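PDB 5D6S: epoxyqueuosine reductase from Streptococcus thermophilus, which is a QueG-family iron-sulfur protein that binds cobalamin together with two iron/sulfur clusters. Local coordinates for residues L88-I94 with L195-I201; M37-I43 with K135-L139; G362-P368 with A395-I399. All coordinates share one frame; numbering follows the deposited sequence.

Contact 1: L88-I94 with L195-I201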
ATOM      1  N   LEU A  88      17.199   7.252 -19.200  1.00 79.94           N
ATOM      2  CA  LEU A  88      18.284   6.473 -19.822  1.00 81.64           C
ATOM      3  C   LEU A  88      19.045   7.175 -20.989  1.00 90.13           C
ATOM      4  O   LEU A  88      20.272   7.291 -20.926  1.00 93.69           O
ATOM      5  CB  LEU A  88      17.796   5.070 -20.222  1.00 70.98           C
ATOM      6  CG  LEU A  88      18.873   4.026 -20.599  1.00 66.73           C
ATOM      7  CD1 LEU A  88      20.038   3.949 -19.629  1.00 58.99           C
ATOM      8  CD2 LEU A  88      18.259   2.637 -20.738  1.00 71.62           C
ATOM      9  N   GLU A  89      18.344   7.618 -22.036  1.00 84.53           N
ATOM     10  CA  GLU A  89      18.982   8.235 -23.238  1.00 83.30           C
ATOM     11  C   GLU A  89      19.098   7.193 -24.338  1.00 77.87           C
ATOM     12  O   GLU A  89      18.510   7.357 -25.409  1.00 81.65           O
ATOM     13  CB  GLU A  89      20.367   8.861 -22.979  1.00 75.60           C
ATOM     14  N   SER A  90      19.829   6.112 -24.076  1.00 74.58           N
ATOM     15  CA  SER A  90      19.935   4.979 -25.027  1.00 75.83           C
ATOM     16  C   SER A  90      18.713   4.040 -25.019  1.00 77.54           C
ATOM     17  O   SER A  90      18.812   2.868 -25.402  1.00 77.61           O
ATOM     18  CB  SER A  90      21.204   4.166 -24.752  1.00 72.40           C
ATOM     19  OG  SER A  90      21.032   3.324 -23.636  1.00 75.84           O
ATOM     20  N   ALA A  91      17.563   4.573 -24.606  1.00 73.49           N
ATOM     21  CA  ALA A  91      16.376   3.769 -24.359  1.00 73.46           C
ATOM     22  C   ALA A  91      15.712   3.358 -25.653  1.00 71.31           C
ATOM     23  O   ALA A  91      15.508   4.163 -26.550  1.00 65.07           O
ATOM     24  CB  ALA A  91      15.394   4.526 -23.490  1.00 77.69           C
ATOM     25  N   LYS A  92      15.346   2.087 -25.700  1.00 78.70           N
ATOM     26  CA  LYS A  92      14.851   1.470 -26.905  1.00 81.14           C
ATOM     27  C   LYS A  92      13.644   0.580 -26.594  1.00 78.47           C
ATOM     28  O   LYS A  92      12.618   0.683 -27.241  1.00 75.32           O
ATOM     29  CB  LYS A  92      15.984   0.667 -27.546  1.00 93.92           C
ATOM     30  CG  LYS A  92      15.965   0.676 -29.061  1.00102.39           C
ATOM     31  CD  LYS A  92      16.340   2.043 -29.617  1.00108.40           C
ATOM     32  CE  LYS A  92      15.349   2.465 -30.695  1.00112.73           C
ATOM     33  NZ  LYS A  92      15.683   3.776 -31.306  1.00112.75           N
ATOM     34  N   THR A  93      13.772  -0.302 -25.610  1.00 79.04           N
ATOM     35  CA  THR A  93      12.628  -1.060 -25.121  1.00 84.81           C
ATOM     36  C   THR A  93      12.541  -1.004 -23.588  1.00 88.98           C
ATOM     37  O   THR A  93      13.517  -0.654 -22.911  1.00 89.72           O
ATOM     38  CB  THR A  93      12.655  -2.527 -25.612  1.00 88.15           C
ATOM     39  OG1 THR A  93      11.462  -3.198 -25.190  1.00 99.35           O
ATOM     40  CG2 THR A  93      13.841  -3.286 -25.060  1.00 86.80           C
ATOM     41  N   ILE A  94      11.355  -1.309 -23.053  1.00 87.47           N
ATOM     42  CA  ILE A  94      11.120  -1.419 -21.599  1.00 77.79           C
ATOM     43  C   ILE A  94      10.546  -2.791 -21.304  1.00 69.78           C
ATOM     44  O   ILE A  94       9.578  -3.205 -21.925  1.00 67.34           O
ATOM     45  CB  ILE A  94      10.106  -0.371 -21.065  1.00 74.17           C
ATOM     46  CG1 ILE A  94      10.639   1.056 -21.250  1.00 76.02           C
ATOM     47  CG2 ILE A  94       9.832  -0.607 -19.592  1.00 73.53           C
ATOM     48  CD1 ILE A  94       9.607   2.143 -21.027  1.00 73.40           C
ATOM     49  N   LEU A 195      12.441  -2.761 -16.284  1.00 89.86           N
ATOM     50  CA  LEU A 195      13.833  -2.625 -16.668  1.00 88.86           C
ATOM     51  C   LEU A 195      13.863  -1.860 -17.985  1.00 96.37           C
ATOM     52  O   LEU A 195      13.555  -2.412 -19.049  1.00103.43           O
ATOM     53  CB  LEU A 195      14.475  -4.003 -16.817  1.00 84.25           C
ATOM     54  CG  LEU A 195      15.982  -4.020 -17.008  1.00 85.59           C
ATOM     55  CD1 LEU A 195      16.705  -3.413 -15.821  1.00 84.43           C
ATOM     56  CD2 LEU A 195      16.439  -5.456 -17.216  1.00 91.29           C
ATOM     57  N   ILE A 196      14.175  -0.571 -17.901  1.00 92.85           N
ATOM     58  CA  ILE A 196      14.380   0.242 -19.096  1.00 86.65           C
ATOM     59  C   ILE A 196      15.711  -0.188 -19.693  1.00 82.00           C
ATOM     60  O   ILE A 196      16.668  -0.442 -18.964  1.00 77.94           O
ATOM     61  CB  ILE A 196      14.440   1.746 -18.793  1.00 83.79           C
ATOM     62  CG1 ILE A 196      13.169   2.219 -18.094  1.00 82.77           C
ATOM     63  CG2 ILE A 196      14.595   2.543 -20.082  1.00 84.78           C
ATOM     64  CD1 ILE A 196      13.289   3.616 -17.512  1.00 80.89           C
ATOM     65  N   THR A 197      15.766  -0.269 -21.020  1.00 85.22           N
ATOM     66  CA  THR A 197      16.913  -0.868 -21.703  1.00 91.53           C
ATOM     67  C   THR A 197      17.151  -0.321 -23.125  1.00 88.82           C
ATOM     68  O   THR A 197      16.258   0.256 -23.752  1.00 66.02           O
ATOM     69  CB  THR A 197      16.794  -2.418 -21.698  1.00 95.65           C
ATOM     70  OG1 THR A 197      17.757  -2.987 -22.582  1.00108.25           O
ATOM     71  CG2 THR A 197      15.442  -2.867 -22.150  1.00102.34           C
ATOM     72  N   ASN A 198      18.369  -0.540 -23.629  1.00 96.33           N
ATOM     73  CA  ASN A 198      18.761  -0.135 -24.998  1.00 95.74           C
ATOM     74  C   ASN A 198      18.654  -1.252 -26.054  1.00 90.14           C
ATOM     75  O   ASN A 198      19.214  -1.134 -27.138  1.00 93.36           O
ATOM     76  CB  ASN A 198      20.185   0.410 -24.999  1.00 88.86           C
ATOM     77  CG  ASN A 198      21.233  -0.673 -24.804  1.00 89.70           C
ATOM     78  OD1 ASN A 198      20.918  -1.839 -24.543  1.00 92.22           O
ATOM     79  ND2 ASN A 198      22.491  -0.282 -24.895  1.00 83.93           N
ATOM     80  N   LEU A 199      17.923  -2.317 -25.737  1.00 83.15           N
ATOM     81  CA  LEU A 199      17.712  -3.430 -26.661  1.00 81.01           C
ATOM     82  C   LEU A 199      16.596  -3.146 -27.665  1.00 85.94           C
ATOM     83  O   LEU A 199      15.613  -2.485 -27.352  1.00 83.45           O
ATOM     84  CB  LEU A 199      17.390  -4.712 -25.888  1.00 89.16           C
ATOM     85  CG  LEU A 199      18.552  -5.547 -25.330  1.00 90.44           C
ATOM     86  CD1 LEU A 199      19.722  -4.691 -24.872  1.00 93.59           C
ATOM     87  CD2 LEU A 199      18.072  -6.452 -24.200  1.00 93.21           C
ATOM     88  N   GLU A 200      16.775  -3.646 -28.883  1.00 93.49           N
ATOM     89  CA  GLU A 200      15.739  -3.581 -29.904  1.00 96.21           C
ATOM     90  C   GLU A 200      14.989  -4.886 -29.773  1.00 82.52           C
ATOM     91  O   GLU A 200      15.553  -5.939 -30.069  1.00 85.86           O
ATOM     92  CB  GLU A 200      16.362  -3.450 -31.302  1.00103.02           C
ATOM     93  CG  GLU A 200      15.509  -2.677 -32.292  1.00109.54           C
ATOM     94  CD  GLU A 200      15.740  -1.177 -32.212  1.00116.53           C
ATOM     95  OE1 GLU A 200      16.902  -0.736 -32.352  1.00102.48           O
ATOM     96  OE2 GLU A 200      14.747  -0.434 -32.018  1.00135.25           O
ATOM     97  N   ILE A 201      13.757  -4.841 -29.278  1.00 75.17           N
ATOM     98  CA  ILE A 201      12.982  -6.077 -29.087  1.00 81.10           C
ATOM     99  C   ILE A 201      11.531  -5.914 -29.492  1.00 86.31           C
ATOM    100  O   ILE A 201      10.945  -4.839 -29.365  1.00 80.29           O
ATOM    101  CB  ILE A 201      13.074  -6.639 -27.650  1.00 71.57           C
ATOM    102  CG1 ILE A 201      14.529  -7.024 -27.335  1.00 74.15           C
ATOM    103  CG2 ILE A 201      12.163  -7.857 -27.475  1.00 70.73           C
ATOM    104  CD1 ILE A 201      14.772  -7.529 -25.928  1.00 80.23           C
TER

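Contact 2: M37-I43 with K135-L139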
ATOM      1  N   MET A  37      14.727 -17.272 -18.794  1.00 87.22           N
ATOM      2  CA  MET A  37      15.379 -16.980 -17.495  1.00 89.45           C
ATOM      3  C   MET A  37      14.483 -16.179 -16.525  1.00 86.96           C
ATOM      4  O   MET A  37      14.716 -16.189 -15.311  1.00 76.38           O
ATOM      5  CB  MET A  37      16.768 -16.328 -17.655  1.00 88.10           C
ATOM      6  CG  MET A  37      16.831 -15.029 -18.439  1.00 99.44           C
ATOM      7  SD  MET A  37      18.545 -14.609 -18.839  1.00112.94           S
ATOM      8  CE  MET A  37      18.320 -13.364 -20.108  1.00111.17           C
ATOM      9  N   ALA A  38      13.462 -15.513 -17.059  1.00 76.45           N
ATOM     10  CA  ALA A  38      12.488 -14.841 -16.229  1.00 79.18           C
ATOM     11  C   ALA A  38      11.850 -15.879 -15.323  1.00 79.09           C
ATOM     12  O   ALA A  38      12.017 -15.826 -14.097  1.00 86.69           O
ATOM     13  CB  ALA A  38      11.436 -14.121 -17.075  1.00 79.44           C
ATOM     14  N   LYS A  39      11.134 -16.830 -15.910  1.00 79.40           N
ATOM     15  CA  LYS A  39      10.427 -17.828 -15.094  1.00 95.43           C
ATOM     16  C   LYS A  39      11.422 -18.635 -14.246  1.00 91.24           C
ATOM     17  O   LYS A  39      11.091 -19.095 -13.156  1.00 87.00           O
ATOM     18  CB  LYS A  39       9.499 -18.728 -15.946  1.00103.23           C
ATOM     19  CG  LYS A  39      10.184 -19.830 -16.736  1.00113.66           C
ATOM     20  CD  LYS A  39      10.160 -21.178 -16.016  1.00119.82           C
ATOM     21  CE  LYS A  39      11.302 -22.077 -16.481  1.00123.81           C
ATOM     22  NZ  LYS A  39      11.368 -23.341 -15.702  1.00122.05           N
ATOM     23  N   GLU A  40      12.646 -18.767 -14.745  1.00 87.95           N
ATOM     24  CA  GLU A  40      13.726 -19.392 -13.992  1.00 89.79           C
ATOM     25  C   GLU A  40      13.928 -18.712 -12.631  1.00 84.21           C
ATOM     26  O   GLU A  40      14.088 -19.396 -11.626  1.00 81.46           O
ATOM     27  CB  GLU A  40      15.023 -19.379 -14.827  1.00107.03           C
ATOM     28  CG  GLU A  40      16.350 -19.508 -14.075  1.00121.44           C
ATOM     29  CD  GLU A  40      16.685 -20.938 -13.698  1.00124.87           C
ATOM     30  OE1 GLU A  40      15.780 -21.642 -13.193  1.00134.60           O
ATOM     31  OE2 GLU A  40      17.857 -21.339 -13.891  1.00115.73           O
ATOM     32  N   ILE A  41      13.939 -17.377 -12.604  1.00 83.82           N
ATOM     33  CA  ILE A  41      14.241 -16.625 -11.371  1.00 84.58           C
ATOM     34  C   ILE A  41      12.994 -16.066 -10.664  1.00 86.88           C
ATOM     35  O   ILE A  41      13.076 -15.120  -9.893  1.00 83.33           O
ATOM     36  CB  ILE A  41      15.270 -15.495 -11.607  1.00 90.02           C
ATOM     37  CG1 ILE A  41      14.692 -14.385 -12.491  1.00 96.86           C
ATOM     38  CG2 ILE A  41      16.565 -16.078 -12.160  1.00 90.62           C
ATOM     39  CD1 ILE A  41      15.714 -13.355 -12.941  1.00100.98           C
ATOM     40  N   GLY A  42      11.848 -16.694 -10.892  1.00 87.83           N
ATOM     41  CA  GLY A  42      10.667 -16.468 -10.055  1.00 84.78           C
ATOM     42  C   GLY A  42       9.765 -15.341 -10.497  1.00 77.09           C
ATOM     43  O   GLY A  42       8.885 -14.927  -9.740  1.00 80.90           O
ATOM     44  N   ILE A  43       9.962 -14.846 -11.714  1.00 66.94           N
ATOM     45  CA  ILE A  43       9.094 -13.800 -12.227  1.00 66.31           C
ATOM     46  C   ILE A  43       7.848 -14.433 -12.805  1.00 69.52           C
ATOM     47  O   ILE A  43       7.937 -15.251 -13.709  1.00 88.35           O
ATOM     48  CB  ILE A  43       9.795 -12.955 -13.299  1.00 65.43           C
ATOM     49  CG1 ILE A  43      10.990 -12.240 -12.686  1.00 62.07           C
ATOM     50  CG2 ILE A  43       8.835 -11.935 -13.908  1.00 66.69           C
ATOM     51  CD1 ILE A  43      11.868 -11.553 -13.706  1.00 58.57           C
ATOM     52  N   LYS A 135      15.455  -9.532  -8.256  1.00 70.76           N
ATOM     53  CA  LYS A 135      15.063 -10.182  -9.528  1.00 71.62           C
ATOM     54  C   LYS A 135      15.533  -9.427 -10.803  1.00 76.53           C
ATOM     55  O   LYS A 135      16.097 -10.032 -11.708  1.00 66.54           O
ATOM     56  CB  LYS A 135      13.545 -10.401  -9.568  1.00 69.31           C
ATOM     57  CG  LYS A 135      13.096 -11.610  -8.752  1.00 63.50           C
ATOM     58  CD  LYS A 135      11.584 -11.728  -8.720  1.00 64.79           C
ATOM     59  CE  LYS A 135      11.107 -13.082  -8.229  1.00 65.34           C
ATOM     60  NZ  LYS A 135      11.802 -13.546  -6.997  1.00 67.98           N
ATOM     61  N   LEU A 136      15.302  -8.117 -10.853  1.00 77.43           N
ATOM     62  CA  LEU A 136      15.840  -7.260 -11.923  1.00 72.12           C
ATOM     63  C   LEU A 136      17.361  -7.237 -12.053  1.00 75.08           C
ATOM     64  O   LEU A 136      17.885  -6.986 -13.128  1.00 82.28           O
ATOM     65  CB  LEU A 136      15.394  -5.810 -11.711  1.00 68.37           C
ATOM     66  CG  LEU A 136      13.917  -5.487 -11.864  1.00 64.03           C
ATOM     67  CD1 LEU A 136      13.739  -3.980 -11.776  1.00 63.31           C
ATOM     68  CD2 LEU A 136      13.361  -6.002 -13.179  1.00 70.53           C
ATOM     69  N   LYS A 137      18.068  -7.422 -10.949  1.00 84.21           N
ATOM     70  CA  LYS A 137      19.528  -7.435 -10.960  1.00 79.22           C
ATOM     71  C   LYS A 137      19.984  -8.699 -11.652  1.00 81.31           C
ATOM     72  O   LYS A 137      20.849  -8.658 -12.523  1.00 85.14           O
ATOM     73  CB  LYS A 137      20.062  -7.450  -9.535  1.00 91.15           C
ATOM     74  CG  LYS A 137      21.017  -6.333  -9.182  1.00 94.94           C
ATOM     75  CD  LYS A 137      20.899  -6.026  -7.696  1.00109.23           C
ATOM     76  CE  LYS A 137      22.051  -5.164  -7.222  1.00120.99           C
ATOM     77  NZ  LYS A 137      21.863  -4.612  -5.854  1.00126.54           N
ATOM     78  N   ARG A 138      19.386  -9.820 -11.246  1.00 81.97           N
ATOM     79  CA  ARG A 138      19.627 -11.148 -11.836  1.00 87.08           C
ATOM     80  C   ARG A 138      19.328 -11.220 -13.347  1.00 85.41           C
ATOM     81  O   ARG A 138      20.135 -11.729 -14.134  1.00 89.61           O
ATOM     82  CB  ARG A 138      18.808 -12.214 -11.081  1.00 88.57           C
ATOM     83  CG  ARG A 138      19.609 -12.958 -10.022  1.00 88.07           C
ATOM     84  CD  ARG A 138      18.957 -12.942  -8.653  1.00 89.28           C
ATOM     85  NE  ARG A 138      17.666 -13.635  -8.607  1.00101.10           N
ATOM     86  CZ  ARG A 138      17.504 -14.956  -8.606  1.00100.48           C
ATOM     87  NH1 ARG A 138      18.547 -15.775  -8.670  1.00112.79           N
ATOM     88  NH2 ARG A 138      16.284 -15.471  -8.535  1.00107.48           N
ATOM     89  N   LEU A 139      18.172 -10.701 -13.732  1.00 80.60           N
ATOM     90  CA  LEU A 139      17.791 -10.573 -15.138  1.00 78.40           C
ATOM     91  C   LEU A 139      18.809  -9.751 -15.947  1.00 78.76           C
ATOM     92  O   LEU A 139      19.186 -10.123 -17.040  1.00 77.46           O
ATOM     93  CB  LEU A 139      16.411  -9.914 -15.240  1.00 72.15           C
ATOM     94  CG  LEU A 139      15.660 -10.179 -16.527  1.00 75.15           C
ATOM     95  CD1 LEU A 139      15.038 -11.565 -16.464  1.00 85.46           C
ATOM     96  CD2 LEU A 139      14.590  -9.117 -16.770  1.00 77.54           C
TER

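Contact 3: G362-P368 with A395-I399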
ATOM      1  N   GLY A 362     -13.356   7.653  24.008  1.00 48.48           N
ATOM      2  CA  GLY A 362     -14.729   8.052  23.761  1.00 54.37           C
ATOM      3  C   GLY A 362     -15.508   7.034  22.950  1.00 55.28           C
ATOM      4  O   GLY A 362     -16.736   7.043  22.918  1.00 64.68           O
ATOM      5  N   GLU A 363     -14.788   6.158  22.286  1.00 50.56           N
ATOM      6  CA  GLU A 363     -15.397   5.132  21.478  1.00 52.49           C
ATOM      7  C   GLU A 363     -15.623   3.862  22.312  1.00 53.03           C
ATOM      8  O   GLU A 363     -16.679   3.226  22.229  1.00 54.63           O
ATOM      9  CB  GLU A 363     -14.456   4.840  20.283  1.00 55.21           C
ATOM     10  CG  GLU A 363     -14.781   5.503  18.934  1.00 62.16           C
ATOM     11  CD  GLU A 363     -15.900   6.532  18.943  1.00 59.80           C
ATOM     12  OE1 GLU A 363     -15.742   7.627  19.515  1.00 59.60           O
ATOM     13  OE2 GLU A 363     -16.948   6.227  18.343  1.00 64.49           O
ATOM     14  N   ILE A 364     -14.578   3.462  23.042  1.00 50.07           N
ATOM     15  CA  ILE A 364     -14.535   2.210  23.794  1.00 48.26           C
ATOM     16  C   ILE A 364     -15.452   2.253  25.015  1.00 49.16           C
ATOM     17  O   ILE A 364     -16.231   1.339  25.224  1.00 50.69           O
ATOM     18  CB  ILE A 364     -13.072   1.883  24.212  1.00 45.47           C
ATOM     19  CG1 ILE A 364     -12.277   1.435  22.982  1.00 44.95           C
ATOM     20  CG2 ILE A 364     -13.017   0.797  25.266  1.00 48.43           C
ATOM     21  CD1 ILE A 364     -10.772   1.571  23.102  1.00 42.30           C
ATOM     22  N   VAL A 365     -15.355   3.306  25.819  1.00 53.16           N
ATOM     23  CA  VAL A 365     -16.140   3.405  27.055  1.00 57.87           C
ATOM     24  C   VAL A 365     -17.546   3.921  26.743  1.00 65.63           C
ATOM     25  O   VAL A 365     -17.787   5.129  26.728  1.00 64.60           O
ATOM     26  CB  VAL A 365     -15.468   4.332  28.058  1.00 63.53           C
ATOM     27  CG1 VAL A 365     -16.279   4.407  29.335  1.00 69.19           C
ATOM     28  CG2 VAL A 365     -14.048   3.859  28.352  1.00 65.96           C
ATOM     29  N   LYS A 366     -18.472   2.999  26.483  1.00 75.22           N
ATOM     30  CA  LYS A 366     -19.795   3.364  25.968  1.00 76.00           C
ATOM     31  C   LYS A 366     -20.684   4.000  27.031  1.00 79.71           C
ATOM     32  O   LYS A 366     -21.398   4.959  26.727  1.00 91.01           O
ATOM     33  CB  LYS A 366     -20.470   2.156  25.334  1.00 81.29           C
ATOM     34  CG  LYS A 366     -19.836   1.753  24.008  1.00 85.66           C
ATOM     35  CD  LYS A 366     -20.571   0.600  23.346  1.00 92.57           C
ATOM     36  CE  LYS A 366     -20.306   0.538  21.844  1.00110.19           C
ATOM     37  NZ  LYS A 366     -21.150  -0.487  21.151  1.00111.59           N
ATOM     38  N   LYS A 367     -20.597   3.517  28.273  1.00 71.91           N
ATOM     39  CA  LYS A 367     -21.343   4.109  29.389  1.00 80.18           C
ATOM     40  C   LYS A 367     -20.399   4.498  30.530  1.00 75.09           C
ATOM     41  O   LYS A 367     -20.192   3.737  31.481  1.00 85.81           O
ATOM     42  CB  LYS A 367     -22.442   3.165  29.891  1.00 89.28           C
ATOM     43  CG  LYS A 367     -23.557   2.967  28.879  1.00 96.65           C
ATOM     44  CD  LYS A 367     -24.904   2.648  29.513  1.00104.20           C
ATOM     45  CE  LYS A 367     -26.016   2.846  28.493  1.00110.31           C
ATOM     46  NZ  LYS A 367     -27.358   2.626  29.090  1.00116.40           N
ATOM     47  N   PRO A 368     -19.842   5.702  30.451  1.00 61.22           N
ATOM     48  CA  PRO A 368     -18.804   6.046  31.412  1.00 62.41           C
ATOM     49  C   PRO A 368     -19.321   6.217  32.823  1.00 60.07           C
ATOM     50  O   PRO A 368     -20.254   6.967  33.045  1.00 58.44           O
ATOM     51  CB  PRO A 368     -18.278   7.404  30.895  1.00 59.95           C
ATOM     52  CG  PRO A 368     -19.286   7.875  29.910  1.00 51.55           C
ATOM     53  CD  PRO A 368     -19.917   6.664  29.340  1.00 53.96           C
ATOM     54  N   ALA A 395     -17.828  16.805  24.989  1.00 56.33           N
ATOM     55  CA  ALA A 395     -19.163  17.131  24.483  1.00 58.83           C
ATOM     56  C   ALA A 395     -20.041  15.899  24.361  1.00 60.87           C
ATOM     57  O   ALA A 395     -21.229  15.935  24.681  1.00 70.81           O
ATOM     58  CB  ALA A 395     -19.078  17.827  23.138  1.00 61.04           C
ATOM     59  N   LYS A 396     -19.467  14.817  23.862  1.00 60.29           N
ATOM     60  CA  LYS A 396     -20.186  13.555  23.731  1.00 59.54           C
ATOM     61  C   LYS A 396     -20.627  13.011  25.109  1.00 61.97           C
ATOM     62  O   LYS A 396     -21.622  12.328  25.215  1.00 64.20           O
ATOM     63  CB  LYS A 396     -19.286  12.561  23.007  1.00 56.98           C
ATOM     64  CG  LYS A 396     -19.787  11.136  22.942  1.00 63.15           C
ATOM     65  CD  LYS A 396     -18.803  10.306  22.140  1.00 68.87           C
ATOM     66  CE  LYS A 396     -19.312   8.893  21.936  1.00 78.97           C
ATOM     67  NZ  LYS A 396     -18.565   8.268  20.817  1.00 89.16           N
ATOM     68  N   TRP A 397     -19.847  13.288  26.148  1.00 66.19           N
ATOM     69  CA  TRP A 397     -20.128  12.776  27.481  1.00 63.10           C
ATOM     70  C   TRP A 397     -20.777  13.833  28.345  1.00 68.39           C
ATOM     71  O   TRP A 397     -20.847  13.691  29.560  1.00 66.79           O
ATOM     72  CB  TRP A 397     -18.835  12.278  28.149  1.00 65.48           C
ATOM     73  CG  TRP A 397     -18.275  10.995  27.584  1.00 53.88           C
ATOM     74  CD1 TRP A 397     -18.815  10.227  26.624  1.00 53.30           C
ATOM     75  CD2 TRP A 397     -17.081  10.331  28.013  1.00 52.05           C
ATOM     76  NE1 TRP A 397     -18.031   9.111  26.405  1.00 59.60           N
ATOM     77  CE2 TRP A 397     -16.958   9.155  27.253  1.00 54.54           C
ATOM     78  CE3 TRP A 397     -16.122  10.605  28.985  1.00 50.16           C
ATOM     79  CZ2 TRP A 397     -15.887   8.277  27.394  1.00 50.59           C
ATOM     80  CZ3 TRP A 397     -15.067   9.726  29.143  1.00 52.88           C
ATOM     81  CH2 TRP A 397     -14.955   8.576  28.345  1.00 56.21           C
ATOM     82  N   GLN A 398     -21.243  14.910  27.718  1.00 75.08           N
ATOM     83  CA  GLN A 398     -22.079  15.884  28.399  1.00 71.35           C
ATOM     84  C   GLN A 398     -21.347  16.484  29.589  1.00 76.23           C
ATOM     85  O   GLN A 398     -21.946  16.820  30.604  1.00 76.06           O
ATOM     86  CB  GLN A 398     -23.379  15.205  28.843  1.00 84.85           C
ATOM     87  CG  GLN A 398     -24.632  16.053  28.684  1.00 94.90           C
ATOM     88  CD  GLN A 398     -25.341  15.799  27.363  1.00 95.58           C
ATOM     89  OE1 GLN A 398     -25.797  14.685  27.102  1.00100.36           O
ATOM     90  NE2 GLN A 398     -25.457  16.833  26.537  1.00 88.63           N
ATOM     91  N   ILE A 399     -20.036  16.615  29.462  1.00 80.83           N
ATOM     92  CA  ILE A 399     -19.249  17.327  30.449  1.00 83.18           C
ATOM     93  C   ILE A 399     -19.287  18.790  30.067  1.00 87.40           C
ATOM     94  O   ILE A 399     -18.550  19.216  29.186  1.00 86.17           O
ATOM     95  CB  ILE A 399     -17.785  16.850  30.457  1.00 81.57           C
ATOM     96  CG1 ILE A 399     -17.714  15.414  30.991  1.00 69.60           C
ATOM     97  CG2 ILE A 399     -16.904  17.805  31.269  1.00 83.30           C
ATOM     98  CD1 ILE A 399     -16.420  14.718  30.673  1.00 62.79           C
TER

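Contact 1: L88-I94 with L195-I201
Lys92 and Thr93 both lie opposite Thr197, forming a classic beta bulge where strands 93-100 and 190-197 meet as antiparallel neighbours in the middle of a four-stranded sheet. The backbone bonds define the bulge. Thr197 O takes two donors: Lys92 N, at 2.8 Å and in the carbonyl plane, and Thr93 N, at 3.2 Å and 38° out of that plane. The return bond runs from Thr197 N to Thr93 O (3.0 Å). Past this hydrogen-bonded pair, Ile94 and Ile196 form the next, non-hydrogen-bonded one.

Apolar packing gathers on the face bearing these two isoleucines. Ile196 CG2 meets Leu88 CD2 at 3.7 Å and Ala91 CB at 4.0 Å, so the loop before strand 93-100 folds back over the isoleucine branch. Leu88 and Ile196 lie alongside, pointing opposite ways, while Met155 and Leu161 touch Ile196 from elsewhere in the fold. Toward the other face, Thr93 and Thr197 lie side by side with their methyls adjoining; the Thr93 hydroxyl instead bonds Thr49 O on strand 45-50.

Polar and charged groups lie in the loops flanking the two strands. Ser90 OG is bound to Glu151 and Asn198 ND2 to Asn149 O, tying both segments to the chain leading into strand 152-155. Lys92 and Glu200 cross obliquely, with NZ and OE2 4.4 Å apart, too far for a salt bridge. Beyond the bulge the chain makes an ST turn: Thr197 OG1, held anti to its own N (chi1 169°), accepts Leu199 N at 3.2 Å.

Contact 2: M37-I43 with K135-L139
The guanidinium of Arg138 receives Ile41 over one face: the CG2 methyl sits 3.6 Å above the plane, displaced toward its rim. The arginine and isoleucine chains pass antiparallel, and the bends in the arginine chain at chi2 and chi3 turn its flat end back over the isoleucine. The guanidinium also has a long, weak ion pair from NE to Asp134.

The other branch of Ile41 reaches inward. With CG1 lying between the backbone N and the carbonyl carbon (chi1 67°), CD1 approaches Leu139 CD1 at 4.0 Å. That leucine methyl is shared, since Ile43 CD1 lies 4.2 Å from Leu139 CD1 and Met37 CG 4.4 Å from it. Lys135 lays its aliphatic chain alongside, CD meeting Ile43 CG1 at 4.0 Å, and CE passes the carbonyl oxygens of Ile41 and Gly42. No hydrogen bond joins the segments.

Ile43, just past helix 30-40, packs on Ile97, and Lys135 of helix 128-144 on Val99, so the turn and the second helix both lie against strand 93-100. The contact is built on the C-terminal end of helix 30-40, closed by a Schellman motif: Gly42 has positive phi, with Ile43 N bonded to Ala38 O and Gly42 N weakly to Lys39 O.

Contact 3: G362-P368 with A395-I399
Two helix C-termini meet here, those of 351-364 and 384-396, in the all-helical C-terminal part of the chain, whose run of short helices is consistent with a HEAT-like repeat array; Trp397 and Lys396 reach from the second helix end across to Gly362, Glu363, Val365 and Pro368.

The indole of Trp397 is the main apolar element. Pro368 lays CG over its face in a CH-pi contact, 3.7 Å from the centroid of the five-membered ring and only 9° off the ring normal. CG therefore sits almost straight above the five-membered ring. Farther along the indole, the six-membered ring pushes its CZ2 corner against the first helix end, 3.8 Å from Gly362 CA and 4.0 Å from Val365 CB. Met372, Leu373 and Met376 of helix 370-377 also touch the tryptophan, so the indole wedges between that helix and the end of 351-364, while Val365 packs in addition on Ile338.

The polar half belongs to Lys396. Its CG is turned opposite the backbone N (chi1 172°) and the rest of the chain is extended, which carries the ammonium the full span to the other helix. There NZ donates to Gly362 O at 3.0 Å, from 51° above the carbonyl plane and hence not along a lone pair. NZ also forms a salt bridge with Glu363 OE1 at 3.2 Å, a weak hydrogen bond in which the side chains cross at about a right angle.

One ammonium thus serves a last-turn carbonyl and a carboxylate together, and its positive charge would probably be stabilised both by Glu363 and by the negative end of helix 351-364.

Contacts 1 and 2 belong to one structural unit and touch each other: Leu195 CD2 of the sheet lies 4.1 Å from Leu139 CD2 of helix 128-144, which follows strand 93-100 in the chain. Their segments alternate along the chain. Contact 3 lies on the opposite side of the chain's centre, its nearest atoms about 45 Å from contact 1 and about 41 Å from contact 2. All three are partly buried. Within the sheet, backbone hydrogen bonds dominate; between the end of helix 30-40 and helix 128-144, apolar packing without hydrogen bonds across; in the C-terminal helices, aromatic packing is joined by an ion pair.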